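Anthranilate-CoA ligase (Stigmatella aurantiaca, PDB 4WV3) is a ligase of the ANL (AMP-binding) family, built from a large N-terminal AMP-binding region and a smaller C-terminal domain. Local coordinates at residues 71-76 and 216-221; 36-41 and 230-235; 15-20 and 80-85. All coordinates share one frame; numbering follows the deposited sequence.

In the fold
From the N terminus, 15-20 waits until 80-85 for its partner, and interaction 3 closes a loop of about 60 residues. Inside that loop 36-41 and 71-76 have already begun two longer ones. Of these two, interaction 1 closes first, at 216-221, and interaction 2 shortly after, at 230-235, so the loop of 1 lies within that of 2, while interaction 3 crosses both. Helix 71-83 serves interaction 1 at its start and interaction 3 at its end; helix 221-234 begins at interaction 1 and finishes at interaction 2. V74 meets W232 between interactions 1 and 2, and N19 bonds the carbonyl of W232 between 3 and 2. Together the three join helices 14-17, 38-54, 71-83 and 221-234.

Interaction 1 (71-76 and 216-221); sequences AEWVTS and AKLFFT. With 3UK (5'-O-[(S)-[(2-aminobenzoyl)oxy](hydroxy)phosphoryl]adenosine), chain C.
W73 holds its CG anti to the backbone N (chi1 -160°), L218 CG stands anti to its carbonyl carbon (chi1 -67°), and the indole and the leucine run alongside each other, pointing opposite ways. The contact ties the first turns of helix 71-83 to the loop between strand 211-214 and helix 221-234, in the AMP-binding part of this ANL-family enzyme. At its centre is a CH-pi contact: L218 CB sits 3.4 Å from the centroid of the six-membered ring of W73, almost straight above it. L218 CD1 lies beyond the rim on the same side of the indole, 3.5 Å from W73 CE3, and brushes V74 CG2 at 4.2 Å from the next helical position. The backbone of L218 is held too, its N bonding to D69 OD1 and its O taking a bond from T224 OG1. Two residues on, the same loop enters the ligand pocket. F220, the N-cap of helix 221-234, turns the edge of its ring to 3UK, with CZ 3.1 Å from O01 and the oxygen in the ring plane. T221 OG1 is hydrogen-bonded to F323 O and accepts a hydrogen bond from N32 of 3UK at 2.7 Å, with an N-H...O angle of 148°.

Interaction 2 (36-41 and 230-235); sequences MTFRQV and FPWYVG
W232 reaches from helix 221-234 to F38 and V41 on helix 38-54, and its side chain can be followed outward from CB. The CB-CG bond is set by a chi1 of -77°, with CG beside the backbone N and opposite the carbonyl carbon, and there the indole meets F38 CE1, 3.8 Å from CG. The same F38 atom lies over the five-membered ring, 3.9 Å from both CD1 and CD2 of W232 and a little farther from CE2. This is a tilted edge-to-face pair, the edge of F38 against the face of W232, with centroids 4.9 Å apart and planes at 59°. Further along, NE1 makes a weak hydrogen bond to A28 O on strand 27-30. At the far rim the six-membered ring runs into V41, whose CG1 stands 3.6 Å from CH2 of W232 and 3.7 Å from its CZ3.

In the fold, the contact lies where the edge strand 35-37 of the large mixed sheet turns directly into helix 38-54. A capping box marks that turn: Q40 N bonds to T37 OG1, and T37 N returns to Q40 OE1. The partner helix, 221-234, closes in a Schellman motif with G235 as the C-prime residue. The carbonyl O of G235 comes 3.8 Å from F38 CZ and is hydrogen-bonded to K26 NZ. L16 of helix 14-17 touches F38, V41 and W232 alike.

Interaction 3 (15-20 and 80-85); sequences ILERNL and IVKLGA
E17 and K82 face each other near the C-terminal ends of two helices, 14-17 and 71-83, with CA atoms 10.1 Å apart, so only long side chains can bridge the backbones. K82 places CG anti to its main-chain N (chi1 -176°) and runs fully extended to NZ, while E17 is extended beyond CG, and the two side chains lie nearly perpendicular to each other. They meet in a salt bridge, K82 NZ donating to E17 OE2 at 2.6 Å, on the syn lone pair. The ammonium has further partners: N46 OD1 accepts from it and L159 O takes a weak bond.

On the K82 side the helix closes with a Schellman motif at G84, which has positive phi: G84 N bonds to V81 O, and a weak hydrogen bond runs from A85 N to I80 O. On the E17 side, N19 ND2 comes from above the carbonyl plane of L16 to bond its O at 3.2 Å. Within the N-terminal AMP-binding part of this ANL-family enzyme, the bridge thus joins helix 14-17, which packs on helix 221-234, to helix 71-83, with N46 reaching in from helix 38-54 and I80 lying against V63 of strand 62-66.

Interaction 1 (71-76 and 216-221)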
loop_
_atom_site.group_PDB
_atom_site.type_symbol
_atom_site.label_atom_id
_atom_site.label_comp_id
_atom_site.label_asym_id
_atom_site.label_seq_id
_atom_site.Cartn_x
_atom_site.Cartn_y
_atom_site.Cartn_z
ATOM N N ALA A 71 -0.517 8.072 -16.956
ATOM C CA ALA A 71 0.103 9.383 -17.056
ATOM C C ALA A 71 -0.856 10.456 -16.555
ATOM O O ALA A 71 -0.441 11.429 -15.925
ATOM C CB ALA A 71 0.506 9.665 -18.492
ATOM N N GLU A 72 -2.141 10.267 -16.834
ATOM C CA GLU A 72 -3.163 11.232 -16.442
ATOM C C GLU A 72 -3.356 11.276 -14.930
ATOM O O GLU A 72 -3.746 12.304 -14.382
ATOM C CB GLU A 72 -4.497 10.929 -17.132
ATOM C CG GLU A 72 -4.517 11.221 -18.624
ATOM C CD GLU A 72 -3.828 10.150 -19.444
ATOM O OE1 GLU A 72 -3.563 9.058 -18.898
ATOM O OE2 GLU A 72 -3.550 10.401 -20.636
ATOM N N TRP A 73 -3.088 10.158 -14.263
ATOM C CA TRP A 73 -3.164 10.106 -12.809
ATOM C C TRP A 73 -2.092 11.007 -12.208
ATOM O O TRP A 73 -2.369 11.821 -11.326
ATOM C CB TRP A 73 -2.974 8.671 -12.309
ATOM C CG TRP A 73 -3.491 8.434 -10.916
ATOM C CD1 TRP A 73 -4.651 7.802 -10.574
ATOM C CD2 TRP A 73 -2.868 8.822 -9.682
ATOM N NE1 TRP A 73 -4.789 7.772 -9.208
ATOM C CE2 TRP A 73 -3.710 8.391 -8.637
ATOM C CE3 TRP A 73 -1.683 9.489 -9.360
ATOM C CZ2 TRP A 73 -3.404 8.609 -7.295
ATOM C CZ3 TRP A 73 -1.381 9.703 -8.028
ATOM C CH2 TRP A 73 -2.238 9.264 -7.012
ATOM N N VAL A 74 -0.866 10.857 -12.698
ATOM C CA VAL A 74 0.274 11.596 -12.167
ATOM C C VAL A 74 0.165 13.099 -12.411
ATOM O O VAL A 74 0.354 13.898 -11.494
ATOM C CB VAL A 74 1.601 11.082 -12.755
ATOM C CG1 VAL A 74 2.757 11.922 -12.248
ATOM C CG2 VAL A 74 1.807 9.619 -12.401
ATOM N N THR A 75 -0.139 13.479 -13.648
ATOM C CA THR A 75 -0.244 14.891 -14.002
ATOM C C THR A 75 -1.385 15.577 -13.253
ATOM O O THR A 75 -1.286 16.752 -12.899
ATOM C CB THR A 75 -0.417 15.091 -15.521
ATOM O OG1 THR A 75 -1.543 14.334 -15.983
ATOM C CG2 THR A 75 0.832 14.638 -16.262
ATOM N N SER A 76 -2.464 14.838 -13.010
ATOM C CA SER A 76 -3.575 15.363 -12.226
ATOM C C SER A 76 -3.136 15.573 -10.783
ATOM O O SER A 76 -3.427 16.606 -10.183
ATOM C CB SER A 76 -4.775 14.417 -12.275
ATOM O OG SER A 76 -5.300 14.325 -13.588
ATOM N N ALA A 216 1.382 -2.289 -6.794
ATOM C CA ALA A 216 0.548 -1.456 -5.938
ATOM C C ALA A 216 0.138 -0.189 -6.676
ATOM O O ALA A 216 0.960 0.451 -7.333
ATOM C CB ALA A 216 1.288 -1.108 -4.657
ATOM N N LYS A 217 -1.135 0.168 -6.565
ATOM C CA LYS A 217 -1.678 1.310 -7.290
ATOM C C LYS A 217 -1.298 2.638 -6.647
ATOM O O LYS A 217 -0.766 2.676 -5.537
ATOM C CB LYS A 217 -3.197 1.192 -7.406
ATOM C CG LYS A 217 -3.663 -0.054 -8.137
ATOM C CD LYS A 217 -3.104 -0.101 -9.548
ATOM C CE LYS A 217 -3.634 -1.300 -10.312
ATOM N NZ LYS A 217 -3.138 -1.316 -11.716
ATOM N N LEU A 218 -1.585 3.728 -7.351
ATOM C CA LEU A 218 -1.183 5.060 -6.909
ATOM C C LEU A 218 -2.084 5.647 -5.818
ATOM O O LEU A 218 -1.737 6.658 -5.208
ATOM C CB LEU A 218 -1.083 6.012 -8.104
ATOM C CG LEU A 218 0.049 5.699 -9.088
ATOM C CD1 LEU A 218 -0.075 6.537 -10.349
ATOM C CD2 LEU A 218 1.404 5.916 -8.432
ATOM N N PHE A 219 -3.232 5.023 -5.572
ATOM C CA PHE A 219 -4.073 5.444 -4.454
ATOM C C PHE A 219 -3.595 4.800 -3.154
ATOM O O PHE A 219 -3.927 5.255 -2.061
ATOM C CB PHE A 219 -5.562 5.165 -4.708
ATOM C CG PHE A 219 -5.880 3.728 -5.031
ATOM C CD1 PHE A 219 -5.974 2.777 -4.026
ATOM C CD2 PHE A 219 -6.123 3.337 -6.338
ATOM C CE1 PHE A 219 -6.278 1.460 -4.321
ATOM C CE2 PHE A 219 -6.432 2.023 -6.638
ATOM C CZ PHE A 219 -6.507 1.082 -5.629
ATOM N N PHE A 220 -2.810 3.738 -3.294
ATOM C CA PHE A 220 -2.161 3.086 -2.165
ATOM C C PHE A 220 -0.812 3.763 -1.951
ATOM O O PHE A 220 0.028 3.769 -2.851
ATOM C CB PHE A 220 -1.961 1.601 -2.475
ATOM C CG PHE A 220 -1.570 0.770 -1.285
ATOM C CD1 PHE A 220 -1.666 1.276 0.000
ATOM C CD2 PHE A 220 -1.101 -0.522 -1.457
ATOM C CE1 PHE A 220 -1.303 0.508 1.090
ATOM C CE2 PHE A 220 -0.737 -1.294 -0.372
ATOM C CZ PHE A 220 -0.839 -0.779 0.902
ATOM N N THR A 221 -0.603 4.333 -0.766
ATOM C CA THR A 221 0.615 5.100 -0.492
ATOM C C THR A 221 1.886 4.259 -0.593
ATOM O O THR A 221 2.983 4.798 -0.755
ATOM C CB THR A 221 0.570 5.811 0.879
ATOM O OG1 THR A 221 0.338 4.851 1.918
ATOM C CG2 THR A 221 -0.530 6.862 0.901
HETATM C C10 3UK C . 0.105 -4.045 7.668
HETATM C C15 3UK C . 2.347 -5.052 7.249
HETATM C C17 3UK C . 3.564 -6.872 8.129
HETATM C C21 3UK C . 0.272 -3.532 9.071
HETATM C C26 3UK C . 1.637 0.311 3.632
HETATM C C28 3UK C . 3.954 -0.081 3.078
HETATM O O01 3UK C . -0.158 -1.289 3.852
HETATM C C02 3UK C . 0.243 -0.190 4.163
HETATM O O03 3UK C . -0.666 0.778 4.672
HETATM P P04 3UK C . -2.146 0.375 5.095
HETATM O O05 3UK C . -2.897 1.658 5.570
HETATM O O06 3UK C . -2.162 -0.685 6.301
HETATM C C07 3UK C . -1.042 -0.759 7.197
HETATM C C08 3UK C . -1.097 -2.081 7.906
HETATM O O09 3UK C . -0.758 -3.143 6.987
HETATM N N11 3UK C . 1.365 -4.109 7.001
HETATM C C12 3UK C . 1.793 -3.264 6.015
HETATM N N13 3UK C . 3.040 -3.655 5.631
HETATM C C14 3UK C . 3.406 -4.760 6.381
HETATM N N16 3UK C . 2.446 -6.101 8.106
HETATM N N18 3UK C . 4.601 -6.649 7.333
HETATM C C19 3UK C . 4.580 -5.632 6.457
HETATM N N20 3UK C . 5.695 -5.401 5.607
HETATM O O22 3UK C . -0.617 -4.211 9.937
HETATM C C23 3UK C . -0.093 -2.126 8.985
HETATM O O24 3UK C . -0.675 -1.691 10.230
HETATM O O25 3UK C . -2.881 -0.194 3.894
HETATM C C27 3UK C . 2.705 -0.549 3.555
HETATM C C29 3UK C . 4.108 1.290 2.680
HETATM C C30 3UK C . 3.041 2.152 2.760
HETATM C C31 3UK C . 1.791 1.685 3.233
HETATM N N32 3UK C . 0.654 2.601 3.318
#

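Interaction 2 (36-41 and 230-235)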
loop_
_atom_site.group_PDB
_atom_site.type_symbol
_atom_site.label_atom_id
_atom_site.label_comp_id
_atom_site.label_asym_id
_atom_site.label_seq_id
_atom_site.Cartn_x
_atom_site.Cartn_y
_atom_site.Cartn_z
ATOM N N MET A 36 6.305 9.876 -20.964
ATOM C CA MET A 36 6.483 11.305 -20.742
ATOM C C MET A 36 7.836 11.630 -20.120
ATOM O O MET A 36 8.372 10.855 -19.328
ATOM C CB MET A 36 5.361 11.857 -19.858
ATOM C CG MET A 36 3.963 11.592 -20.384
ATOM S SD MET A 36 2.694 12.463 -19.443
ATOM C CE MET A 36 3.065 14.161 -19.873
ATOM N N THR A 37 8.382 12.783 -20.491
ATOM C CA THR A 37 9.590 13.292 -19.863
ATOM C C THR A 37 9.196 14.145 -18.665
ATOM O O THR A 37 8.021 14.464 -18.490
ATOM C CB THR A 37 10.417 14.146 -20.839
ATOM O OG1 THR A 37 9.697 15.343 -21.160
ATOM C CG2 THR A 37 10.704 13.370 -22.116
ATOM N N PHE A 38 10.173 14.511 -17.841
ATOM C CA PHE A 38 9.907 15.346 -16.675
ATOM C C PHE A 38 9.331 16.704 -17.072
ATOM O O PHE A 38 8.491 17.261 -16.365
ATOM C CB PHE A 38 11.175 15.533 -15.839
ATOM C CG PHE A 38 11.551 14.326 -15.027
ATOM C CD1 PHE A 38 10.983 14.108 -13.783
ATOM C CD2 PHE A 38 12.479 13.414 -15.504
ATOM C CE1 PHE A 38 11.329 12.999 -13.030
ATOM C CE2 PHE A 38 12.830 12.303 -14.757
ATOM C CZ PHE A 38 12.254 12.096 -13.518
ATOM N N ARG A 39 9.782 17.229 -18.207
ATOM C CA ARG A 39 9.282 18.503 -18.712
ATOM C C ARG A 39 7.826 18.382 -19.147
ATOM O O ARG A 39 7.007 19.254 -18.857
ATOM C CB ARG A 39 10.144 18.998 -19.878
ATOM C CG ARG A 39 9.654 20.293 -20.510
ATOM C CD ARG A 39 9.559 21.406 -19.480
ATOM N NE ARG A 39 10.865 21.759 -18.931
ATOM C CZ ARG A 39 11.041 22.530 -17.863
ATOM N NH1 ARG A 39 9.991 23.022 -17.219
ATOM N NH2 ARG A 39 12.266 22.802 -17.432
ATOM N N GLN A 40 7.512 17.293 -19.842
ATOM C CA GLN A 40 6.158 17.049 -20.326
ATOM C C GLN A 40 5.177 16.842 -19.179
ATOM O O GLN A 40 4.040 17.312 -19.232
ATOM C CB GLN A 40 6.135 15.845 -21.269
ATOM C CG GLN A 40 6.854 16.093 -22.585
ATOM C CD GLN A 40 7.015 14.835 -23.413
ATOM O OE1 GLN A 40 7.062 13.727 -22.879
ATOM N NE2 GLN A 40 7.098 15.002 -24.726
ATOM N N VAL A 41 5.620 16.133 -18.145
ATOM C CA VAL A 41 4.806 15.926 -16.954
ATOM C C VAL A 41 4.551 17.258 -16.258
ATOM O O VAL A 41 3.430 17.545 -15.837
ATOM C CB VAL A 41 5.481 14.952 -15.967
ATOM C CG1 VAL A 41 4.711 14.901 -14.657
ATOM C CG2 VAL A 41 5.585 13.567 -16.579
ATOM N N PHE A 230 9.082 8.620 -4.445
ATOM C CA PHE A 230 10.450 8.229 -4.105
ATOM C C PHE A 230 11.421 8.253 -5.301
ATOM O O PHE A 230 12.502 8.831 -5.195
ATOM C CB PHE A 230 10.497 6.867 -3.389
ATOM C CG PHE A 230 9.705 6.811 -2.103
ATOM C CD1 PHE A 230 9.133 7.951 -1.557
ATOM C CD2 PHE A 230 9.540 5.608 -1.436
ATOM C CE1 PHE A 230 8.410 7.891 -0.380
ATOM C CE2 PHE A 230 8.819 5.541 -0.257
ATOM C CZ PHE A 230 8.254 6.685 0.271
ATOM N N PRO A 231 11.051 7.627 -6.440
ATOM C CA PRO A 231 12.007 7.649 -7.554
ATOM C C PRO A 231 12.211 9.039 -8.158
ATOM O O PRO A 231 13.331 9.371 -8.539
ATOM C CB PRO A 231 11.364 6.717 -8.588
ATOM C CG PRO A 231 9.914 6.732 -8.262
ATOM C CD PRO A 231 9.857 6.825 -6.770
ATOM N N TRP A 232 11.149 9.834 -8.244
ATOM C CA TRP A 232 11.256 11.172 -8.820
ATOM C C TRP A 232 12.022 12.123 -7.904
ATOM O O TRP A 232 12.543 13.146 -8.348
ATOM C CB TRP A 232 9.874 11.741 -9.152
ATOM C CG TRP A 232 9.278 11.161 -10.400
ATOM C CD1 TRP A 232 9.706 10.054 -11.074
ATOM C CD2 TRP A 232 8.155 11.666 -11.133
ATOM N NE1 TRP A 232 8.915 9.834 -12.175
ATOM C CE2 TRP A 232 7.957 10.811 -12.236
ATOM C CE3 TRP A 232 7.297 12.758 -10.963
ATOM C CZ2 TRP A 232 6.936 11.011 -13.162
ATOM C CZ3 TRP A 232 6.284 12.954 -11.885
ATOM C CH2 TRP A 232 6.114 12.086 -12.971
ATOM N N TYR A 233 12.088 11.773 -6.624
ATOM C CA TYR A 233 12.830 12.561 -5.648
ATOM C C TYR A 233 14.329 12.517 -5.936
ATOM O O TYR A 233 15.062 13.449 -5.601
ATOM C CB TYR A 233 12.538 12.056 -4.233
ATOM C CG TYR A 233 13.280 12.790 -3.138
ATOM C CD1 TYR A 233 12.907 14.072 -2.758
ATOM C CD2 TYR A 233 14.343 12.193 -2.473
ATOM C CE1 TYR A 233 13.579 14.743 -1.753
ATOM C CE2 TYR A 233 15.020 12.855 -1.469
ATOM C CZ TYR A 233 14.635 14.129 -1.112
ATOM O OH TYR A 233 15.310 14.789 -0.110
ATOM N N VAL A 234 14.779 11.435 -6.567
ATOM C CA VAL A 234 16.191 11.274 -6.897
ATOM C C VAL A 234 16.448 11.315 -8.403
ATOM O O VAL A 234 17.589 11.188 -8.847
ATOM C CB VAL A 234 16.766 9.961 -6.325
ATOM C CG1 VAL A 234 16.637 9.944 -4.813
ATOM C CG2 VAL A 234 16.069 8.760 -6.940
ATOM N N GLY A 235 15.386 11.488 -9.183
ATOM C CA GLY A 235 15.516 11.599 -10.625
ATOM C C GLY A 235 15.309 10.296 -11.372
ATOM O O GLY A 235 15.478 10.237 -12.590
#

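Interaction 3 (15-20 and 80-85)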
loop_
_atom_site.group_PDB
_atom_site.type_symbol
_atom_site.label_atom_id
_atom_site.label_comp_id
_atom_site.label_asym_id
_atom_site.label_seq_id
_atom_site.Cartn_x
_atom_site.Cartn_y
_atom_site.Cartn_z
ATOM N N ILE A 15 8.896 17.687 -5.536
ATOM C CA ILE A 15 9.271 16.297 -5.780
ATOM C C ILE A 15 9.506 16.076 -7.273
ATOM O O ILE A 15 10.453 15.399 -7.677
ATOM C CB ILE A 15 8.185 15.327 -5.265
ATOM C CG1 ILE A 15 8.121 15.362 -3.737
ATOM C CG2 ILE A 15 8.446 13.906 -5.742
ATOM C CD1 ILE A 15 9.376 14.852 -3.062
ATOM N N LEU A 16 8.643 16.679 -8.083
ATOM C CA LEU A 16 8.793 16.659 -9.530
ATOM C C LEU A 16 9.734 17.765 -10.003
ATOM O O LEU A 16 10.595 17.538 -10.850
ATOM C CB LEU A 16 7.426 16.824 -10.199
ATOM C CG LEU A 16 7.410 17.305 -11.652
ATOM C CD1 LEU A 16 8.015 16.267 -12.588
ATOM C CD2 LEU A 16 5.994 17.668 -12.082
ATOM N N GLU A 17 9.570 18.958 -9.440
ATOM C CA GLU A 17 10.255 20.145 -9.946
ATOM C C GLU A 17 11.702 20.318 -9.479
ATOM O O GLU A 17 12.376 21.266 -9.883
ATOM C CB GLU A 17 9.439 21.406 -9.642
ATOM C CG GLU A 17 8.105 21.455 -10.370
ATOM C CD GLU A 17 7.387 22.779 -10.195
ATOM O OE1 GLU A 17 7.933 23.671 -9.510
ATOM O OE2 GLU A 17 6.276 22.929 -10.746
ATOM N N ARG A 18 12.184 19.407 -8.637
ATOM C CA ARG A 18 13.590 19.432 -8.236
ATOM C C ARG A 18 14.447 18.795 -9.324
ATOM O O ARG A 18 15.675 18.802 -9.248
ATOM C CB ARG A 18 13.801 18.715 -6.898
ATOM C CG ARG A 18 13.553 17.216 -6.950
ATOM C CD ARG A 18 13.397 16.618 -5.558
ATOM N NE ARG A 18 14.659 16.538 -4.825
ATOM C CZ ARG A 18 15.043 17.406 -3.896
ATOM N NH1 ARG A 18 14.265 18.432 -3.581
ATOM N NH2 ARG A 18 16.208 17.249 -3.280
ATOM N N ASN A 19 13.785 18.244 -10.337
ATOM C CA ASN A 19 14.466 17.623 -11.467
ATOM C C ASN A 19 14.590 18.572 -12.650
ATOM O O ASN A 19 15.390 18.349 -13.557
ATOM C CB ASN A 19 13.729 16.357 -11.903
ATOM C CG ASN A 19 13.699 15.303 -10.822
ATOM O OD1 ASN A 19 14.697 14.630 -10.573
ATOM N ND2 ASN A 19 12.551 15.152 -10.173
ATOM N N LEU A 20 13.783 19.627 -12.643
ATOM C CA LEU A 20 13.819 20.617 -13.709
ATOM C C LEU A 20 14.840 21.702 -13.383
ATOM O O LEU A 20 14.979 22.097 -12.225
ATOM C CB LEU A 20 12.430 21.230 -13.929
ATOM C CG LEU A 20 11.353 20.344 -14.567
ATOM C CD1 LEU A 20 11.926 19.532 -15.722
ATOM C CD2 LEU A 20 10.685 19.438 -13.545
ATOM N N ILE A 80 -2.911 19.186 -8.914
ATOM C CA ILE A 80 -3.690 19.508 -7.724
ATOM C C ILE A 80 -2.795 20.010 -6.592
ATOM O O ILE A 80 -3.090 21.024 -5.958
ATOM C CB ILE A 80 -4.471 18.276 -7.225
ATOM C CG1 ILE A 80 -5.501 17.835 -8.266
ATOM C CG2 ILE A 80 -5.158 18.574 -5.904
ATOM C CD1 ILE A 80 -5.980 16.413 -8.075
ATOM N N VAL A 81 -1.703 19.293 -6.349
ATOM C CA VAL A 81 -0.784 19.621 -5.262
ATOM C C VAL A 81 -0.134 20.993 -5.442
ATOM O O VAL A 81 -0.052 21.779 -4.496
ATOM C CB VAL A 81 0.308 18.539 -5.107
ATOM C CG1 VAL A 81 1.391 18.997 -4.143
ATOM C CG2 VAL A 81 -0.310 17.229 -4.641
ATOM N N LYS A 82 0.315 21.281 -6.660
ATOM C CA LYS A 82 0.963 22.554 -6.959
ATOM C C LYS A 82 0.019 23.730 -6.738
ATOM O O LYS A 82 0.445 24.827 -6.374
ATOM C CB LYS A 82 1.480 22.566 -8.398
ATOM C CG LYS A 82 2.250 23.823 -8.767
ATOM C CD LYS A 82 2.964 23.667 -10.094
ATOM C CE LYS A 82 3.765 24.910 -10.428
ATOM N NZ LYS A 82 4.577 24.726 -11.661
ATOM N N LEU A 83 -1.270 23.490 -6.951
ATOM C CA LEU A 83 -2.277 24.531 -6.808
ATOM C C LEU A 83 -2.576 24.811 -5.338
ATOM O O LEU A 83 -3.189 25.823 -4.999
ATOM C CB LEU A 83 -3.558 24.124 -7.537
ATOM C CG LEU A 83 -4.506 25.263 -7.901
ATOM C CD1 LEU A 83 -3.774 26.280 -8.758
ATOM C CD2 LEU A 83 -5.733 24.729 -8.620
ATOM N N GLY A 84 -2.134 23.908 -4.468
ATOM C CA GLY A 84 -2.395 24.029 -3.046
ATOM C C GLY A 84 -3.675 23.315 -2.661
ATOM O O GLY A 84 -4.104 23.358 -1.508
ATOM N N ALA A 85 -4.289 22.659 -3.641
ATOM C CA ALA A 85 -5.505 21.890 -3.405
ATOM C C ALA A 85 -5.154 20.506 -2.872
ATOM O O ALA A 85 -4.004 20.076 -2.950
ATOM C CB ALA A 85 -6.321 21.785 -4.682
#